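Local atomic coordinates of cathepsin L Propeptide (Toxoplasma gondii, PDB entry 3F75), a protein that is the propeptide of a cathepsin L-type papain-family protease, an I29 inhibitor domain that probably blocks its parent enzyme until it is removed. Residues 18-29 with 42-53. Residues are numbered along the deposited sequence; the frame is centred on the assembly and turned at random. Where two conformers were deposited one is given.
Sequences EAHFQDAFSSFQ and KQRRYAIFKNNL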
# COMPACT_ATOMS: atom_id res chain seq x y z
N GLU B 18 -2.62 27.60 21.90
CA GLU B 18 -2.93 26.27 22.44
C GLU B 18 -4.39 25.88 22.18
O GLU B 18 -4.69 24.76 21.80
CB GLU B 18 -2.63 26.24 23.95
CG GLU B 18 -2.66 24.86 24.58
CD GLU B 18 -1.62 23.91 24.01
OE1 GLU B 18 -0.56 24.39 23.56
OE2 GLU B 18 -1.86 22.69 24.01
N ALA B 19 -5.30 26.84 22.38
CA ALA B 19 -6.72 26.61 22.15
C ALA B 19 -7.02 26.15 20.73
O ALA B 19 -7.93 25.35 20.53
CB ALA B 19 -7.52 27.85 22.48
N HIS B 20 -6.27 26.64 19.74
CA HIS B 20 -6.42 26.16 18.36
C HIS B 20 -6.04 24.68 18.27
O HIS B 20 -6.77 23.88 17.68
CB HIS B 20 -5.59 26.96 17.35
CG HIS B 20 -5.52 26.31 16.00
ND1 HIS B 20 -4.44 25.55 15.60
CD2 HIS B 20 -6.42 26.25 14.99
CE1 HIS B 20 -4.67 25.06 14.39
NE2 HIS B 20 -5.87 25.48 14.00
N PHE B 21 -4.88 24.33 18.84
CA PHE B 21 -4.45 22.94 18.89
C PHE B 21 -5.44 22.09 19.66
O PHE B 21 -5.76 20.98 19.24
CB PHE B 21 -3.06 22.82 19.53
CG PHE B 21 -1.93 23.30 18.65
CD1 PHE B 21 -1.68 22.71 17.42
CD2 PHE B 21 -1.10 24.32 19.08
CE1 PHE B 21 -0.63 23.15 16.62
CE2 PHE B 21 -0.04 24.76 18.28
CZ PHE B 21 0.20 24.17 17.05
N GLN B 22 -5.97 22.61 20.76
CA GLN B 22 -6.96 21.86 21.54
C GLN B 22 -8.23 21.60 20.73
O GLN B 22 -8.75 20.48 20.74
CB GLN B 22 -7.30 22.59 22.83
CG GLN B 22 -6.17 22.52 23.85
CD GLN B 22 -6.40 23.39 25.07
OE1 GLN B 22 -7.15 24.36 25.01
NE2 GLN B 22 -5.74 23.06 26.17
N ASP B 23 -8.72 22.62 20.03
CA ASP B 23 -9.89 22.44 19.16
C ASP B 23 -9.59 21.44 18.05
O ASP B 23 -10.43 20.60 17.70
CB ASP B 23 -10.30 23.76 18.51
CG ASP B 23 -10.90 24.75 19.49
OD1 ASP B 23 -11.34 24.34 20.57
OD2 ASP B 23 -10.94 25.95 19.15
N ALA B 24 -8.42 21.56 17.45
CA ALA B 24 -8.05 20.68 16.36
C ALA B 24 -8.00 19.22 16.84
O ALA B 24 -8.39 18.31 16.11
CB ALA B 24 -6.69 21.11 15.77
N PHE B 25 -7.54 18.98 18.06
CA PHE B 25 -7.42 17.61 18.57
C PHE B 25 -8.81 17.03 18.87
O PHE B 25 -9.05 15.86 18.63
CB PHE B 25 -6.52 17.57 19.80
CG PHE B 25 -6.19 16.18 20.30
CD1 PHE B 25 -5.57 15.25 19.47
CD2 PHE B 25 -6.43 15.84 21.62
CE1 PHE B 25 -5.22 13.99 19.96
CE2 PHE B 25 -6.09 14.58 22.11
CZ PHE B 25 -5.49 13.66 21.28
N SER B 26 -9.72 17.85 19.38
CA SER B 26 -11.10 17.39 19.63
C SER B 26 -11.81 17.00 18.35
O SER B 26 -12.46 15.97 18.31
CB SER B 26 -11.92 18.45 20.36
OG SER B 26 -11.31 18.75 21.59
N SER B 27 -11.65 17.80 17.30
CA SER B 27 -12.17 17.47 15.99
C SER B 27 -11.56 16.15 15.44
O SER B 27 -12.26 15.35 14.82
CB SER B 27 -11.91 18.62 15.02
OG SER B 27 -12.50 18.36 13.77
N PHE B 28 -10.26 15.97 15.64
CA PHE B 28 -9.55 14.75 15.26
C PHE B 28 -10.15 13.55 16.02
O PHE B 28 -10.43 12.52 15.42
CB PHE B 28 -8.04 14.90 15.58
CG PHE B 28 -7.25 13.62 15.44
CD1 PHE B 28 -6.83 13.18 14.20
CD2 PHE B 28 -6.88 12.89 16.56
CE1 PHE B 28 -6.06 12.02 14.07
CE2 PHE B 28 -6.14 11.72 16.44
CZ PHE B 28 -5.72 11.28 15.19
N GLN B 29 -10.34 13.70 17.33
CA GLN B 29 -10.92 12.64 18.15
C GLN B 29 -12.33 12.28 17.66
O GLN B 29 -12.66 11.10 17.55
CB GLN B 29 -10.98 13.04 19.62
CG GLN B 29 -9.63 13.00 20.33
CD GLN B 29 -9.77 12.97 21.84
OE1 GLN B 29 -9.63 13.99 22.49
NE2 GLN B 29 -10.05 11.80 22.40
N LYS B 42 -3.47 10.03 26.54
CA LYS B 42 -4.09 11.18 25.83
C LYS B 42 -3.13 12.35 25.69
O LYS B 42 -3.02 12.94 24.61
CB LYS B 42 -5.36 11.65 26.53
CG LYS B 42 -6.15 12.70 25.75
CD LYS B 42 -7.38 13.08 26.51
CE LYS B 42 -8.23 14.07 25.77
NZ LYS B 42 -9.63 13.99 26.27
N GLN B 43 -2.43 12.69 26.76
CA GLN B 43 -1.44 13.76 26.71
C GLN B 43 -0.29 13.43 25.74
O GLN B 43 0.14 14.30 25.00
CB GLN B 43 -0.92 14.17 28.11
CG GLN B 43 -0.18 13.10 28.87
CD GLN B 43 0.04 13.40 30.39
OE1 GLN B 43 -0.82 13.97 31.07
NE2 GLN B 43 1.19 12.98 30.90
N ARG B 44 0.18 12.18 25.72
CA ARG B 44 1.18 11.74 24.73
C ARG B 44 0.66 11.87 23.29
O ARG B 44 1.35 12.36 22.41
CB ARG B 44 1.62 10.29 24.98
CG ARG B 44 2.54 9.71 23.86
CD ARG B 44 2.78 8.17 23.95
NE ARG B 44 3.59 7.67 22.83
CZ ARG B 44 4.90 7.91 22.67
NH1 ARG B 44 5.54 7.43 21.61
NH2 ARG B 44 5.58 8.64 23.56
N ARG B 45 -0.57 11.41 23.06
CA ARG B 45 -1.16 11.43 21.74
C ARG B 45 -1.47 12.86 21.29
O ARG B 45 -1.35 13.18 20.11
CB ARG B 45 -2.42 10.56 21.72
CG ARG B 45 -2.14 9.11 22.00
CD ARG B 45 -1.77 8.32 20.75
NE ARG B 45 -1.07 7.11 21.17
CZ ARG B 45 0.10 6.69 20.71
NH1 ARG B 45 0.74 7.33 19.74
NH2 ARG B 45 0.62 5.59 21.22
N TYR B 46 -1.84 13.73 22.22
CA TYR B 46 -2.05 15.13 21.92
C TYR B 46 -0.74 15.79 21.45
O TYR B 46 -0.72 16.53 20.45
CB TYR B 46 -2.57 15.85 23.15
CG TYR B 46 -2.78 17.34 23.00
CD1 TYR B 46 -3.52 17.85 21.95
CD2 TYR B 46 -2.28 18.23 23.94
CE1 TYR B 46 -3.72 19.21 21.80
CE2 TYR B 46 -2.48 19.59 23.81
CZ TYR B 46 -3.20 20.08 22.73
OH TYR B 46 -3.43 21.42 22.58
N ALA B 47 0.35 15.49 22.16
CA ALA B 47 1.65 16.04 21.81
C ALA B 47 2.11 15.57 20.43
O ALA B 47 2.59 16.37 19.63
CB ALA B 47 2.70 15.69 22.88
N ILE B 48 1.92 14.28 20.14
CA ILE B 48 2.28 13.72 18.82
C ILE B 48 1.43 14.35 17.73
O ILE B 48 1.94 14.74 16.67
CB ILE B 48 2.15 12.19 18.79
CG1 ILE B 48 3.16 11.57 19.75
CG2 ILE B 48 2.35 11.63 17.36
CD1 ILE B 48 2.98 10.06 20.00
N PHE B 49 0.12 14.44 17.99
CA PHE B 49 -0.82 15.09 17.08
C PHE B 49 -0.42 16.53 16.75
O PHE B 49 -0.38 16.92 15.58
CB PHE B 49 -2.24 15.08 17.66
CG PHE B 49 -3.23 15.90 16.86
CD1 PHE B 49 -3.85 15.37 15.74
CD2 PHE B 49 -3.53 17.21 17.23
CE1 PHE B 49 -4.74 16.13 15.00
CE2 PHE B 49 -4.41 17.96 16.50
CZ PHE B 49 -5.02 17.43 15.38
N LYS B 50 -0.11 17.31 17.78
CA LYS B 50 0.33 18.69 17.57
C LYS B 50 1.58 18.74 16.70
O LYS B 50 1.64 19.53 15.76
CB LYS B 50 0.62 19.37 18.90
CG LYS B 50 -0.62 19.68 19.70
CD LYS B 50 -0.33 20.72 20.78
CE LYS B 50 0.49 20.17 21.93
NZ LYS B 50 0.80 21.26 22.90
N ASN B 51 2.55 17.90 17.01
CA ASN B 51 3.78 17.86 16.23
C ASN B 51 3.52 17.53 14.76
O ASN B 51 4.08 18.18 13.87
CB ASN B 51 4.78 16.88 16.82
CG ASN B 51 5.47 17.43 18.07
OD1 ASN B 51 5.49 18.64 18.31
ND2 ASN B 51 6.03 16.53 18.88
N ASN B 52 2.67 16.54 14.52
CA ASN B 52 2.30 16.16 13.15
C ASN B 52 1.52 17.27 12.43
O ASN B 52 1.73 17.52 11.23
CB ASN B 52 1.46 14.89 13.12
CG ASN B 52 2.24 13.66 13.51
OD1 ASN B 52 3.47 13.59 13.33
ND2 ASN B 52 1.53 12.65 14.04
N LEU B 53 0.60 17.90 13.15
CA LEU B 53 -0.20 18.99 12.60
C LEU B 53 0.70 20.15 12.16
O LEU B 53 0.53 20.72 11.07
CB LEU B 53 -1.23 19.46 13.64
CG LEU B 53 -2.26 20.48 13.15
CD1 LEU B 53 -3.07 19.91 11.98
CD2 LEU B 53 -3.18 20.94 14.28
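Phe25 and Phe49 meet at the tight centre of this crossing, where segments 18-29 and 42-53 cross at 105°, their axes 10.4 Å apart at closest. Phe25 CD1 sits over one face of the Phe49 ring, 3.6 Å from Phe49 CG, with the two planes oblique at 50°. With CG anti to the backbone N (chi1 -173°), the Phe25 ring reaches across to helix 39-60 and lays one face on Tyr46 CA, a CH-pi contact of 4.0 Å to the ring centroid; Gln29 CG covers its opposite face. Phe49 CD1 in turn lies over a face of Phe28, and Ala24 CB meets the Phe49 ring at its edge. Tyr46 is a knob among Glu18, Phe21, Gln22 and Phe25, and Tyr46 OH donates to Glu18 OE2, a 2.5 Å contact so short that its exact length is doubtful. On this more exposed side Lys50 NZ forms a salt bridge to Glu18 OE2 (3.2 Å), met on that oxygen's syn lone pair. Lys50 CD packs 3.7 Å from Phe21 CB. At the far edge Gln29 OE1 lies beside Lys42 CE while its NE2 bonds Lys34 O. The aromatic cluster joining two crossed helices is characteristic of the helical core of I29 cathepsin propeptides.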